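Local coordinates for protein group II chitinase (Ostrinia furnacalis, PDB 6JAX) that probably cleaves chitin internally as an endochitinase, this chain being a glycosyl hydrolase family 18 catalytic domain of a much longer chitin-binding protein, at residues A[12-17]-A[345-350]. Numbering follows the deposited sequence.
With GCS (2-amino-2-deoxy-beta-D-glucopyranose), chain C.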
loop_
_atom_site.group_PDB
_atom_site.type_symbol
_atom_site.label_atom_id
_atom_site.label_comp_id
_atom_site.label_asym_id
_atom_site.label_seq_id
_atom_site.Cartn_x
_atom_site.Cartn_y
_atom_site.Cartn_z
ATOM N N TYR A 12 -1.706 -6.736 -0.674
ATOM C CA TYR A 12 -1.856 -6.325 -2.062
ATOM C C TYR A 12 -1.115 -7.294 -2.972
ATOM O O TYR A 12 0.039 -7.657 -2.713
ATOM C CB TYR A 12 -1.363 -4.889 -2.286
ATOM C CG TYR A 12 -2.428 -3.880 -1.919
ATOM C CD1 TYR A 12 -3.397 -3.482 -2.848
ATOM C CD2 TYR A 12 -2.478 -3.349 -0.631
ATOM C CE1 TYR A 12 -4.390 -2.575 -2.490
ATOM C CE2 TYR A 12 -3.482 -2.468 -0.263
ATOM C CZ TYR A 12 -4.425 -2.085 -1.196
ATOM O OH TYR A 12 -5.412 -1.200 -0.819
ATOM N N TYR A 13 -1.797 -7.713 -4.029
ATOM C CA TYR A 13 -1.252 -8.481 -5.140
ATOM C C TYR A 13 -1.089 -7.518 -6.317
ATOM O O TYR A 13 -1.905 -6.617 -6.494
ATOM C CB TYR A 13 -2.209 -9.637 -5.497
ATOM C CG TYR A 13 -1.856 -10.288 -6.809
ATOM C CD1 TYR A 13 -0.925 -11.313 -6.857
ATOM C CD2 TYR A 13 -2.427 -9.846 -8.005
ATOM C CE1 TYR A 13 -0.565 -11.899 -8.083
ATOM C CE2 TYR A 13 -2.065 -10.410 -9.218
ATOM C CZ TYR A 13 -1.138 -11.418 -9.253
ATOM O OH TYR A 13 -0.799 -11.963 -10.477
ATOM N N THR A 14 -0.026 -7.688 -7.120
ATOM C CA THR A 14 0.147 -6.835 -8.300
ATOM C C THR A 14 0.284 -7.693 -9.556
ATOM O O THR A 14 1.108 -8.616 -9.597
ATOM C CB THR A 14 1.354 -5.879 -8.156
ATOM O OG1 THR A 14 2.595 -6.612 -8.123
ATOM C CG2 THR A 14 1.234 -5.074 -6.872
ATOM N N ASN A 15 -0.549 -7.421 -10.571
ATOM C CA ASN A 15 -0.461 -8.250 -11.771
ATOM C C ASN A 15 0.847 -8.026 -12.527
ATOM O O ASN A 15 1.341 -8.960 -13.179
ATOM C CB ASN A 15 -1.691 -8.060 -12.688
ATOM C CG ASN A 15 -1.851 -6.644 -13.232
ATOM O OD1 ASN A 15 -1.076 -5.740 -12.919
ATOM N ND2 ASN A 15 -2.901 -6.445 -14.049
ATOM N N TRP A 16 1.463 -6.842 -12.413
ATOM C CA TRP A 16 2.649 -6.596 -13.226
ATOM C C TRP A 16 3.901 -7.275 -12.678
ATOM O O TRP A 16 4.925 -7.293 -13.371
ATOM C CB TRP A 16 2.890 -5.080 -13.405
ATOM C CG TRP A 16 3.242 -4.318 -12.174
ATOM C CD1 TRP A 16 4.506 -4.050 -11.693
ATOM C CD2 TRP A 16 2.327 -3.679 -11.271
ATOM N NE1 TRP A 16 4.422 -3.302 -10.539
ATOM C CE2 TRP A 16 3.098 -3.070 -10.254
ATOM C CE3 TRP A 16 0.929 -3.590 -11.208
ATOM C CZ2 TRP A 16 2.516 -2.361 -9.193
ATOM C CZ3 TRP A 16 0.353 -2.879 -10.156
ATOM C CH2 TRP A 16 1.148 -2.273 -9.165
ATOM N N SER A 17 3.848 -7.848 -11.474
ATOM C CA SER A 17 4.985 -8.588 -10.939
ATOM C C SER A 17 5.260 -9.868 -11.722
ATOM O O SER A 17 6.313 -10.486 -11.534
ATOM C CB SER A 17 4.751 -8.897 -9.450
ATOM O OG SER A 17 3.578 -9.664 -9.234
ATOM N N ILE A 345 -0.021 -4.904 3.713
ATOM C CA ILE A 345 1.301 -4.859 3.091
ATOM C C ILE A 345 1.209 -4.468 1.624
ATOM O O ILE A 345 0.318 -4.909 0.888
ATOM C CB ILE A 345 2.078 -6.189 3.226
ATOM C CG1 ILE A 345 1.307 -7.354 2.603
ATOM C CG2 ILE A 345 2.399 -6.448 4.668
ATOM C CD1 ILE A 345 2.221 -8.341 1.869
ATOM N N TRP A 346 2.158 -3.634 1.202
ATOM C CA TRP A 346 2.463 -3.413 -0.201
ATOM C C TRP A 346 3.884 -3.922 -0.405
ATOM O O TRP A 346 4.830 -3.291 0.079
ATOM C CB TRP A 346 2.381 -1.926 -0.589
ATOM C CG TRP A 346 2.587 -1.820 -2.064
ATOM C CD1 TRP A 346 3.784 -1.850 -2.745
ATOM C CD2 TRP A 346 1.564 -1.792 -3.058
ATOM N NE1 TRP A 346 3.554 -1.805 -4.104
ATOM C CE2 TRP A 346 2.199 -1.770 -4.320
ATOM C CE3 TRP A 346 0.161 -1.754 -3.004
ATOM C CZ2 TRP A 346 1.483 -1.714 -5.518
ATOM C CZ3 TRP A 346 -0.548 -1.720 -4.197
ATOM C CH2 TRP A 346 0.112 -1.691 -5.435
ATOM N N ALA A 347 4.070 -5.057 -1.102
ATOM C CA ALA A 347 3.049 -5.936 -1.674
ATOM C C ALA A 347 3.619 -7.368 -1.614
ATOM O O ALA A 347 4.813 -7.540 -1.350
ATOM C CB ALA A 347 2.710 -5.523 -3.131
ATOM N N LEU A 348 2.776 -8.375 -1.869
ATOM C CA LEU A 348 3.185 -9.782 -1.756
ATOM C C LEU A 348 4.495 -10.058 -2.485
ATOM O O LEU A 348 5.377 -10.769 -1.965
ATOM C CB LEU A 348 2.087 -10.680 -2.333
ATOM C CG LEU A 348 0.907 -10.825 -1.379
ATOM C CD1 LEU A 348 -0.316 -11.301 -2.168
ATOM C CD2 LEU A 348 1.264 -11.776 -0.228
ATOM N N ASP A 349 4.632 -9.522 -3.693
ATOM C CA ASP A 349 5.725 -9.865 -4.600
ATOM C C ASP A 349 7.032 -9.175 -4.258
ATOM O O ASP A 349 8.030 -9.400 -4.946
ATOM C CB ASP A 349 5.351 -9.500 -6.044
ATOM C CG ASP A 349 4.875 -8.071 -6.157
ATOM O OD1 ASP A 349 3.657 -7.854 -5.985
ATOM O OD2 ASP A 349 5.715 -7.166 -6.357
ATOM N N LEU A 350 7.065 -8.339 -3.233
ATOM C CA LEU A 350 8.281 -7.615 -2.918
ATOM C C LEU A 350 9.009 -8.137 -1.686
ATOM O O LEU A 350 10.190 -7.819 -1.505
ATOM C CB LEU A 350 7.961 -6.123 -2.737
ATOM C CG LEU A 350 7.244 -5.450 -3.924
ATOM C CD1 LEU A 350 6.692 -4.092 -3.496
ATOM C CD2 LEU A 350 8.180 -5.284 -5.160
HETATM C C1 GCS C . 3.204 -1.807 -15.310
HETATM C C2 GCS C . 4.333 -0.811 -15.056
HETATM C C3 GCS C . 4.551 -0.627 -13.603
HETATM C C4 GCS C . 3.369 0.047 -12.988
HETATM C C5 GCS C . 2.154 -0.861 -13.233
HETATM C C6 GCS C . 0.910 -0.209 -12.702
HETATM N N2 GCS C . 5.640 -1.202 -15.665
HETATM O O3 GCS C . 5.755 0.163 -13.383
HETATM O O4 GCS C . 3.626 0.225 -11.577
HETATM O O5 GCS C . 1.953 -1.222 -14.659
HETATM O O6 GCS C . 0.642 0.944 -13.453
HETATM O O HOH W 1 1.744 -9.736 -5.999
HETATM O O HOH W 2 4.942 -4.893 -7.473
#
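Y12 N donates to I345 O over 3.1 Å, and L348 N returns a bond to Y12 O at 3.0 Å with an N-H...O angle of 177°. This is the parallel pairing of strands 8-14 and 342-346, carried past the cis peptide between W346 and A347. The CE3 corner of the W346 indole lies 3.5 Å from Y12 CG, the two ring planes inclined at 40°. W346 CG is anti to the backbone N (chi1 -175°), which extends the indole across T14, where T14 CG2 meets W346 CZ2 at 3.6 Å. W16 CH2 reaches the indole edge of W346, in plane; T14 CB covers one face of the W16 ring and a glucosamine unit the other, its C5 3.4 Å from W16 CD2, so W16 lines the sugar-binding cleft, as aromatics commonly do in family 18 chitinases. T14 OG1 donates to D349 OD1 (2.7 Å), approaching from above the carboxylate plane. Two waters reinforce this link: one joins T14 N to D349 OD1, the other T14 OG1 to D349 OD2, which also forms a salt bridge with R20. S17 OG donates to T14 O. Within the family 18 TIM barrel, strands 38-46 and 244-257 flank this strand pair, Y12 OH bonds D124, and helix 363-373 packs on I345 and L348.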